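Local atomic coordinates of transcriptional regulators (LACI-FAMILY TRANSCRIPTIONAL REGULATORY PROTEIN) (Corynebacterium glutamicum, PDB entry 3GYB), a protein that probably regulates transcription by binding DNA, as LacI-family proteins do, and carries a periplasmic-binding-protein-like domain that holds a magnesium ion in this crystal. Residues P80-R88 with T94-D102. Residues are numbered along the deposited sequence; the frame is centred on the assembly and turned at random.
Sequences PPFVIAGTR and THDSVANDD
Ile84 straddles Ser97 in the parallel manner: its N donates to Asp96 O (2.9 Å) and its O accepts from Val98 N. Strands 82-85 and 97-100 thus run side by side in the same direction, their short axes 12° apart. Val98 O then takes Gly86 N, so three backbone bonds zip the pair together, while Asp96 O and Val98 O also receive CA-H contacts from Val83 and Ala85. Val83 CG1 and Val98 CG2 face each other at 4.3 Å, beneath helix 231-246. Past the strand end, Arg88 folds back over the other side, the one that carries Ile84 and Ser97. Its CB lies 3.6 Å from Ser97 OG; CG, set between the backbone N and the carbonyl carbon (chi1 51°), sends the chain across the neighbouring strand, and a bend at chi3 turns the head inward. CD passes Ser97 OG at 4.0 Å, with Thr94 CG2 slightly farther off. Among the bonds to strand 97-100, NE gives the shortest, 2.8 Å to Ser97 OG, tilted 19° from the guanidinium plane. NH2 is bonded to His257 O and adds weak bonds to Ser97 OG and Ser97 O, and NH1 reaches Thr258 OG1. The flat head is sandwiched: Thr94 CG2 sits over the centre of one face, 3.5 Å from Arg88 CZ. Ala99 CB lies over the opposite one, so packing and polar bonds together limit its rotation. At the other end of the pair, the Phe82 ring meets Asp96 OD2 obliquely, 3.5 Å from CE2. Water 1 links Gly86 O to Asn100 N beyond the last strand bond. These are neighbouring inner strands, between 63-67 and 258-264, in the parallel part of the sheet of a periplasmic-binding-protein-like lobe, as in LacI-type regulators, with Gly86 near the magnesium site formed by Asp212, Asp229 and Ser231.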
loop_
_atom_site.group_PDB
_atom_site.type_symbol
_atom_site.label_atom_id
_atom_site.label_comp_id
_atom_site.label_asym_id
_atom_site.label_seq_id
_atom_site.Cartn_x
_atom_site.Cartn_y
_atom_site.Cartn_z
ATOM N N PRO A 80 27.328 -9.390 -0.664
ATOM C CA PRO A 80 27.004 -9.813 -2.031
ATOM C C PRO A 80 26.799 -8.586 -2.914
ATOM O O PRO A 80 26.660 -7.472 -2.412
ATOM C CB PRO A 80 25.706 -10.603 -1.851
ATOM C CG PRO A 80 25.814 -11.125 -0.450
ATOM C CD PRO A 80 26.349 -9.930 0.294
ATOM N N PRO A 81 26.779 -8.774 -4.242
ATOM C CA PRO A 81 26.579 -7.629 -5.137
ATOM C C PRO A 81 25.248 -6.960 -4.812
ATOM O O PRO A 81 24.265 -7.644 -4.521
ATOM C CB PRO A 81 26.567 -8.270 -6.521
ATOM C CG PRO A 81 27.465 -9.465 -6.347
ATOM C CD PRO A 81 27.019 -10.009 -5.010
ATOM N N PHE A 82 25.220 -5.634 -4.857
ATOM C CA PHE A 82 23.991 -4.905 -4.573
ATOM C C PHE A 82 23.822 -3.674 -5.449
ATOM O O PHE A 82 24.786 -3.142 -6.007
ATOM C CB PHE A 82 23.940 -4.475 -3.101
ATOM C CG PHE A 82 24.944 -3.416 -2.741
ATOM C CD1 PHE A 82 26.264 -3.754 -2.465
ATOM C CD2 PHE A 82 24.575 -2.075 -2.712
ATOM C CE1 PHE A 82 27.203 -2.770 -2.164
ATOM C CE2 PHE A 82 25.506 -1.083 -2.413
ATOM C CZ PHE A 82 26.825 -1.433 -2.138
ATOM N N VAL A 83 22.576 -3.228 -5.557
ATOM C CA VAL A 83 22.230 -2.049 -6.328
ATOM C C VAL A 83 21.244 -1.259 -5.495
ATOM O O VAL A 83 20.326 -1.835 -4.907
ATOM C CB VAL A 83 21.551 -2.412 -7.671
ATOM C CG1 VAL A 83 20.985 -1.157 -8.325
ATOM C CG2 VAL A 83 22.558 -3.072 -8.602
ATOM N N ILE A 84 21.452 0.049 -5.420
ATOM C CA ILE A 84 20.552 0.918 -4.677
ATOM C C ILE A 84 19.518 1.384 -5.699
ATOM O O ILE A 84 19.871 1.924 -6.749
ATOM C CB ILE A 84 21.318 2.122 -4.084
ATOM C CG1 ILE A 84 22.378 1.615 -3.100
ATOM C CG2 ILE A 84 20.354 3.063 -3.372
ATOM C CD1 ILE A 84 23.329 2.687 -2.614
ATOM N N ALA A 85 18.240 1.163 -5.397
ATOM C CA ALA A 85 17.166 1.528 -6.313
ATOM C C ALA A 85 16.143 2.491 -5.722
ATOM O O ALA A 85 15.717 2.339 -4.579
ATOM C CB ALA A 85 16.457 0.270 -6.793
ATOM N N GLY A 86 15.752 3.483 -6.516
ATOM C CA GLY A 86 14.760 4.439 -6.060
ATOM C C GLY A 86 15.355 5.649 -5.377
ATOM O O GLY A 86 14.709 6.693 -5.279
ATOM N N THR A 87 16.582 5.507 -4.892
ATOM C CA THR A 87 17.267 6.603 -4.219
ATOM C C THR A 87 18.772 6.471 -4.417
ATOM O O THR A 87 19.233 5.633 -5.192
ATOM C CB THR A 87 16.951 6.616 -2.702
ATOM O OG1 THR A 87 17.570 7.758 -2.091
ATOM C CG2 THR A 87 17.464 5.346 -2.037
ATOM N N ARG A 88 19.529 7.305 -3.715
ATOM C CA ARG A 88 20.984 7.304 -3.808
ATOM C C ARG A 88 21.537 8.424 -2.941
ATOM O O ARG A 88 20.795 9.306 -2.503
ATOM C CB ARG A 88 21.424 7.531 -5.259
ATOM C CG ARG A 88 20.767 8.741 -5.900
ATOM C CD ARG A 88 21.325 9.058 -7.276
ATOM N NE ARG A 88 21.452 7.875 -8.122
ATOM C CZ ARG A 88 21.272 7.881 -9.440
ATOM N NH1 ARG A 88 20.947 9.007 -10.058
ATOM N NH2 ARG A 88 21.439 6.768 -10.142
ATOM N N THR A 94 27.102 7.367 -9.009
ATOM C CA THR A 94 25.868 6.648 -9.310
ATOM C C THR A 94 26.139 5.280 -9.925
ATOM O O THR A 94 25.228 4.655 -10.466
ATOM C CB THR A 94 24.987 7.427 -10.301
ATOM O OG1 THR A 94 25.671 7.550 -11.554
ATOM C CG2 THR A 94 24.668 8.812 -9.762
ATOM N N HIS A 95 27.380 4.810 -9.831
ATOM C CA HIS A 95 27.742 3.526 -10.429
ATOM C C HIS A 95 26.901 2.345 -9.961
ATOM O O HIS A 95 26.620 1.431 -10.740
ATOM C CB HIS A 95 29.222 3.207 -10.190
ATOM C CG HIS A 95 29.549 2.844 -8.776
ATOM N ND1 HIS A 95 29.816 3.786 -7.807
ATOM C CD2 HIS A 95 29.644 1.638 -8.166
ATOM C CE1 HIS A 95 30.064 3.177 -6.660
ATOM N NE2 HIS A 95 29.965 1.874 -6.851
ATOM N N ASP A 96 26.499 2.357 -8.697
ATOM C CA ASP A 96 25.719 1.248 -8.172
ATOM C C ASP A 96 24.313 1.648 -7.761
ATOM O O ASP A 96 23.702 1.016 -6.894
ATOM C CB ASP A 96 26.450 0.604 -6.996
ATOM C CG ASP A 96 26.659 1.557 -5.839
ATOM O OD1 ASP A 96 26.435 2.776 -6.007
ATOM O OD2 ASP A 96 27.058 1.080 -4.759
ATOM N N SER A 97 23.799 2.697 -8.387
ATOM C CA SER A 97 22.455 3.145 -8.077
ATOM C C SER A 97 21.675 3.512 -9.335
ATOM O O SER A 97 22.244 3.938 -10.347
ATOM C CB SER A 97 22.504 4.337 -7.116
ATOM O OG SER A 97 22.982 5.503 -7.760
ATOM N N VAL A 98 20.366 3.296 -9.268
ATOM C CA VAL A 98 19.454 3.614 -10.356
ATOM C C VAL A 98 18.320 4.363 -9.668
ATOM O O VAL A 98 17.736 3.858 -8.712
ATOM C CB VAL A 98 18.871 2.347 -11.020
ATOM C CG1 VAL A 98 17.882 2.748 -12.107
ATOM C CG2 VAL A 98 19.992 1.490 -11.610
ATOM N N ALA A 99 18.028 5.570 -10.135
ATOM C CA ALA A 99 16.966 6.373 -9.545
ATOM C C ALA A 99 16.512 7.433 -10.527
ATOM O O ALA A 99 17.190 7.711 -11.516
ATOM C CB ALA A 99 17.460 7.043 -8.264
ATOM N N ASN A 100 15.354 8.024 -10.266
ATOM C CA ASN A 100 14.873 9.074 -11.140
ATOM C C ASN A 100 15.582 10.347 -10.703
ATOM O O ASN A 100 16.237 10.373 -9.660
ATOM C CB ASN A 100 13.348 9.225 -11.015
ATOM C CG ASN A 100 12.930 10.093 -9.840
ATOM O OD1 ASN A 100 13.476 9.990 -8.739
ATOM N ND2 ASN A 100 11.937 10.939 -10.065
ATOM N N ASP A 101 15.477 11.391 -11.513
ATOM C CA ASP A 101 16.099 12.663 -11.183
ATOM C C ASP A 101 15.125 13.437 -10.294
ATOM O O ASP A 101 14.179 14.041 -10.796
ATOM C CB ASP A 101 16.365 13.454 -12.462
ATOM C CG ASP A 101 17.170 14.706 -12.214
ATOM O OD1 ASP A 101 17.080 15.270 -11.102
ATOM O OD2 ASP A 101 17.884 15.130 -13.144
ATOM N N ASP A 102 15.359 13.409 -8.985
ATOM C CA ASP A 102 14.491 14.098 -8.028
ATOM C C ASP A 102 14.484 15.607 -8.197
ATOM O O ASP A 102 13.468 16.260 -7.965
ATOM C CB ASP A 102 14.899 13.764 -6.593
ATOM C CG ASP A 102 14.527 12.356 -6.200
ATOM O OD1 ASP A 102 13.336 12.002 -6.344
ATOM O OD2 ASP A 102 15.420 11.610 -5.749
HETATM O O HOH W 1 13.914 7.152 -7.898
#